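Local coordinates for tubulin-like protein CetZ (PDB 3ZID) that binds GTP, probably hydrolyses it, and is probably involved in controlling archaeal cell shape as a cytoskeletal relative of tubulin and FtsZ, at residues Tyr261-Asp266 with Leu320-Ala325. Residues are numbered along the deposited sequence; the frame is centred on the assembly and turned at random.
Sequences YPANVD and LSLERA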
ATOM      1  N   TYR A 261      -6.675  -2.338  -5.638  1.00 16.79           N
ATOM      2  CA  TYR A 261      -5.881  -3.160  -6.515  1.00 23.56           C
ATOM      3  C   TYR A 261      -6.902  -4.037  -7.241  1.00 28.15           C
ATOM      4  O   TYR A 261      -7.744  -4.634  -6.596  1.00 26.49           O
ATOM      5  CB  TYR A 261      -4.898  -4.005  -5.685  1.00 18.03           C
ATOM      6  CG  TYR A 261      -4.155  -5.066  -6.491  1.00 23.97           C
ATOM      7  CD1 TYR A 261      -4.686  -6.338  -6.662  1.00 28.25           C
ATOM      8  CD2 TYR A 261      -2.925  -4.785  -7.089  1.00 27.53           C
ATOM      9  CE1 TYR A 261      -4.011  -7.304  -7.398  1.00 33.87           C
ATOM     10  CE2 TYR A 261      -2.247  -5.745  -7.824  1.00 25.26           C
ATOM     11  CZ  TYR A 261      -2.791  -6.996  -7.974  1.00 31.59           C
ATOM     12  OH  TYR A 261      -2.121  -7.937  -8.710  1.00 32.28           O
ATOM     13  N   PRO A 262      -6.810  -4.134  -8.580  1.00 26.43           N
ATOM     14  CA  PRO A 262      -7.843  -4.800  -9.391  1.00 29.90           C
ATOM     15  C   PRO A 262      -7.856  -6.328  -9.312  1.00 31.90           C
ATOM     16  O   PRO A 262      -7.706  -6.987 -10.343  1.00 29.94           O
ATOM     17  CB  PRO A 262      -7.491  -4.378 -10.823  1.00 34.17           C
ATOM     18  CG  PRO A 262      -6.026  -4.147 -10.797  1.00 33.97           C
ATOM     19  CD  PRO A 262      -5.727  -3.581  -9.415  1.00 33.11           C
ATOM     20  N   ALA A 263      -8.054  -6.884  -8.122  1.00 31.68           N
ATOM     21  CA  ALA A 263      -8.254  -8.329  -7.988  1.00 32.88           C
ATOM     22  C   ALA A 263      -9.611  -8.727  -8.579  1.00 29.29           C
ATOM     23  O   ALA A 263     -10.577  -7.964  -8.539  1.00 33.53           O
ATOM     24  CB  ALA A 263      -8.153  -8.759  -6.545  1.00 29.10           C
ATOM     25  N   ASN A 264      -9.666  -9.902  -9.183  1.00 29.43           N
ATOM     26  CA  ASN A 264     -10.911 -10.400  -9.760  1.00 36.13           C
ATOM     27  C   ASN A 264     -11.520 -11.444  -8.844  1.00 39.52           C
ATOM     28  O   ASN A 264     -11.142 -12.617  -8.896  1.00 42.40           O
ATOM     29  CB  ASN A 264     -10.681 -10.987 -11.159  1.00 38.02           C
ATOM     30  CG  ASN A 264     -11.986 -11.305 -11.897  1.00 40.65           C
ATOM     31  OD1 ASN A 264     -13.026 -11.579 -11.290  1.00 39.03           O
ATOM     32  ND2 ASN A 264     -11.923 -11.282 -13.220  1.00 41.05           N
ATOM     33  N   VAL A 265     -12.441 -11.005  -7.987  1.00 32.18           N
ATOM     34  CA  VAL A 265     -13.094 -11.882  -7.026  1.00 34.78           C
ATOM     35  C   VAL A 265     -13.948 -12.968  -7.707  1.00 42.81           C
ATOM     36  O   VAL A 265     -13.983 -14.120  -7.260  1.00 44.86           O
ATOM     37  CB  VAL A 265     -13.952 -11.061  -6.003  1.00 30.57           C
ATOM     38  CG1 VAL A 265     -14.735 -11.977  -5.101  1.00 25.93           C
ATOM     39  CG2 VAL A 265     -13.058 -10.169  -5.171  1.00 31.16           C
ATOM     40  N   ASP A 266     -14.632 -12.616  -8.788  1.00 40.45           N
ATOM     41  CA  ASP A 266     -15.455 -13.604  -9.478  1.00 49.75           C
ATOM     42  C   ASP A 266     -14.603 -14.752 -10.018  1.00 52.41           C
ATOM     43  O   ASP A 266     -15.089 -15.867 -10.171  1.00 59.43           O
ATOM     44  CB  ASP A 266     -16.278 -12.971 -10.602  1.00 55.88           C
ATOM     45  CG  ASP A 266     -17.325 -12.002 -10.089  1.00 61.98           C
ATOM     46  OD1 ASP A 266     -17.704 -12.091  -8.899  1.00 61.16           O
ATOM     47  OD2 ASP A 266     -17.771 -11.150 -10.887  1.00 68.56           O
ATOM     48  N   LEU A 320      -9.644  -7.943   1.577  1.00 18.97           N
ATOM     49  CA  LEU A 320      -9.445  -9.146   0.774  1.00 23.40           C
ATOM     50  C   LEU A 320      -8.032  -9.662   0.942  1.00 23.96           C
ATOM     51  O   LEU A 320      -7.090  -8.891   1.080  1.00 26.72           O
ATOM     52  CB  LEU A 320      -9.639  -8.853  -0.704  1.00 26.79           C
ATOM     53  CG  LEU A 320     -11.019  -8.418  -1.163  1.00 34.62           C
ATOM     54  CD1 LEU A 320     -11.012  -8.278  -2.681  1.00 34.36           C
ATOM     55  CD2 LEU A 320     -12.048  -9.437  -0.710  1.00 38.42           C
ATOM     56  N   SER A 321      -7.914 -10.977   0.959  1.00 23.72           N
ATOM     57  CA  SER A 321      -6.649 -11.674   0.916  1.00 19.27           C
ATOM     58  C   SER A 321      -6.558 -12.426  -0.411  1.00 26.35           C
ATOM     59  O   SER A 321      -7.513 -13.094  -0.798  1.00 30.47           O
ATOM     60  CB  SER A 321      -6.605 -12.665   2.087  1.00 26.37           C
ATOM     61  OG  SER A 321      -5.481 -13.514   2.029  1.00 43.93           O
ATOM     62  N   LEU A 322      -5.415 -12.350  -1.097  1.00 29.72           N
ATOM     63  CA  LEU A 322      -5.288 -12.950  -2.432  1.00 27.55           C
ATOM     64  C   LEU A 322      -4.709 -14.361  -2.391  1.00 29.55           C
ATOM     65  O   LEU A 322      -3.799 -14.635  -1.610  1.00 33.78           O
ATOM     66  CB  LEU A 322      -4.416 -12.075  -3.338  1.00 21.99           C
ATOM     67  CG  LEU A 322      -4.989 -10.665  -3.505  1.00 20.21           C
ATOM     68  CD1 LEU A 322      -4.138  -9.831  -4.460  1.00 30.15           C
ATOM     69  CD2 LEU A 322      -6.471 -10.735  -3.959  1.00 29.00           C
ATOM     70  N   GLU A 323      -5.263 -15.257  -3.210  1.00 38.21           N
ATOM     71  CA  GLU A 323      -4.640 -16.551  -3.494  1.00 40.10           C
ATOM     72  C   GLU A 323      -3.712 -16.427  -4.701  1.00 42.30           C
ATOM     73  O   GLU A 323      -2.664 -17.054  -4.754  1.00 46.19           O
ATOM     74  CB  GLU A 323      -5.697 -17.622  -3.798  1.00 44.03           C
ATOM     75  CG  GLU A 323      -6.605 -17.971  -2.627  1.00 52.45           C
ATOM     76  CD  GLU A 323      -5.868 -18.621  -1.463  1.00 53.16           C
ATOM     77  OE1 GLU A 323      -5.043 -19.528  -1.698  1.00 48.92           O
ATOM     78  OE2 GLU A 323      -6.112 -18.216  -0.309  1.00 58.66           O
ATOM     79  N   ARG A 324      -4.136 -15.634  -5.682  1.00 39.88           N
ATOM     80  CA  ARG A 324      -3.396 -15.419  -6.920  1.00 40.12           C
ATOM     81  C   ARG A 324      -3.341 -13.922  -7.235  1.00 37.83           C
ATOM     82  O   ARG A 324      -4.256 -13.168  -6.882  1.00 32.52           O
ATOM     83  CB  ARG A 324      -4.079 -16.179  -8.064  1.00 43.48           C
ATOM     84  CG  ARG A 324      -4.324 -17.635  -7.723  1.00 45.64           C
ATOM     85  CD  ARG A 324      -4.992 -18.387  -8.833  1.00 48.59           C
ATOM     86  NE  ARG A 324      -6.447 -18.365  -8.739  1.00 45.98           N
ATOM     87  CZ  ARG A 324      -7.222 -17.700  -9.585  1.00 42.32           C
ATOM     88  NH1 ARG A 324      -6.676 -16.992 -10.570  1.00 48.21           N
ATOM     89  NH2 ARG A 324      -8.532 -17.741  -9.451  1.00 35.53           N
ATOM     90  N   ALA A 325      -2.264 -13.489  -7.885  1.00 29.08           N
ATOM     91  CA  ALA A 325      -2.108 -12.089  -8.250  1.00 27.36           C
ATOM     92  C   ALA A 325      -1.455 -11.922  -9.617  1.00 36.93           C
ATOM     93  O   ALA A 325      -0.313 -11.473  -9.695  1.00 41.53           O
ATOM     94  CB  ALA A 325      -1.268 -11.383  -7.214  1.00 26.85           C
TER
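Y261 has CG anti to its backbone N (chi1 171°) and so beside its own carbonyl carbon, and its CB points toward segment 320-325, while L320 and L322 share a different setting, CG anti to the carbonyl carbon and beside the backbone N, with chi2 extended, and reach back to meet the loop. The branch of L322 divides its work. Its CD1 lies 3.9 Å from CE1 of Y261, the two side chains crossing obliquely, and its CD2 sits 3.7 Å from CB of A263. Farther along, V265 turns CG2 to the backbone N side, where it meets CD1 of L320 at 3.7 Å, again in an oblique crossing. At the other end the phenol oxygen of Y261 reaches A325, its OH lying 3.9 Å from the methyl CB just before helix 326-369. The chain bends in an inverse gamma turn centred on P262, in which N of A263 donates to O of Y261 at 2.7 Å, and CD of P262 sits over one face of the Y261 ring, 3.6 Å above its plane and offset toward the rim. An alanine in place of Y261 would probably loosen the hold on L322 and A325, and on L173 and D175 of strand 172-175, which the ring also touches. The contact is thus apolar packing, in which the loop between helix 246-252 and strand 270-279 lies across one face of strand 315-322, an inner strand of the mixed sheet in the C-terminal domain of the tubulin/FtsZ fold.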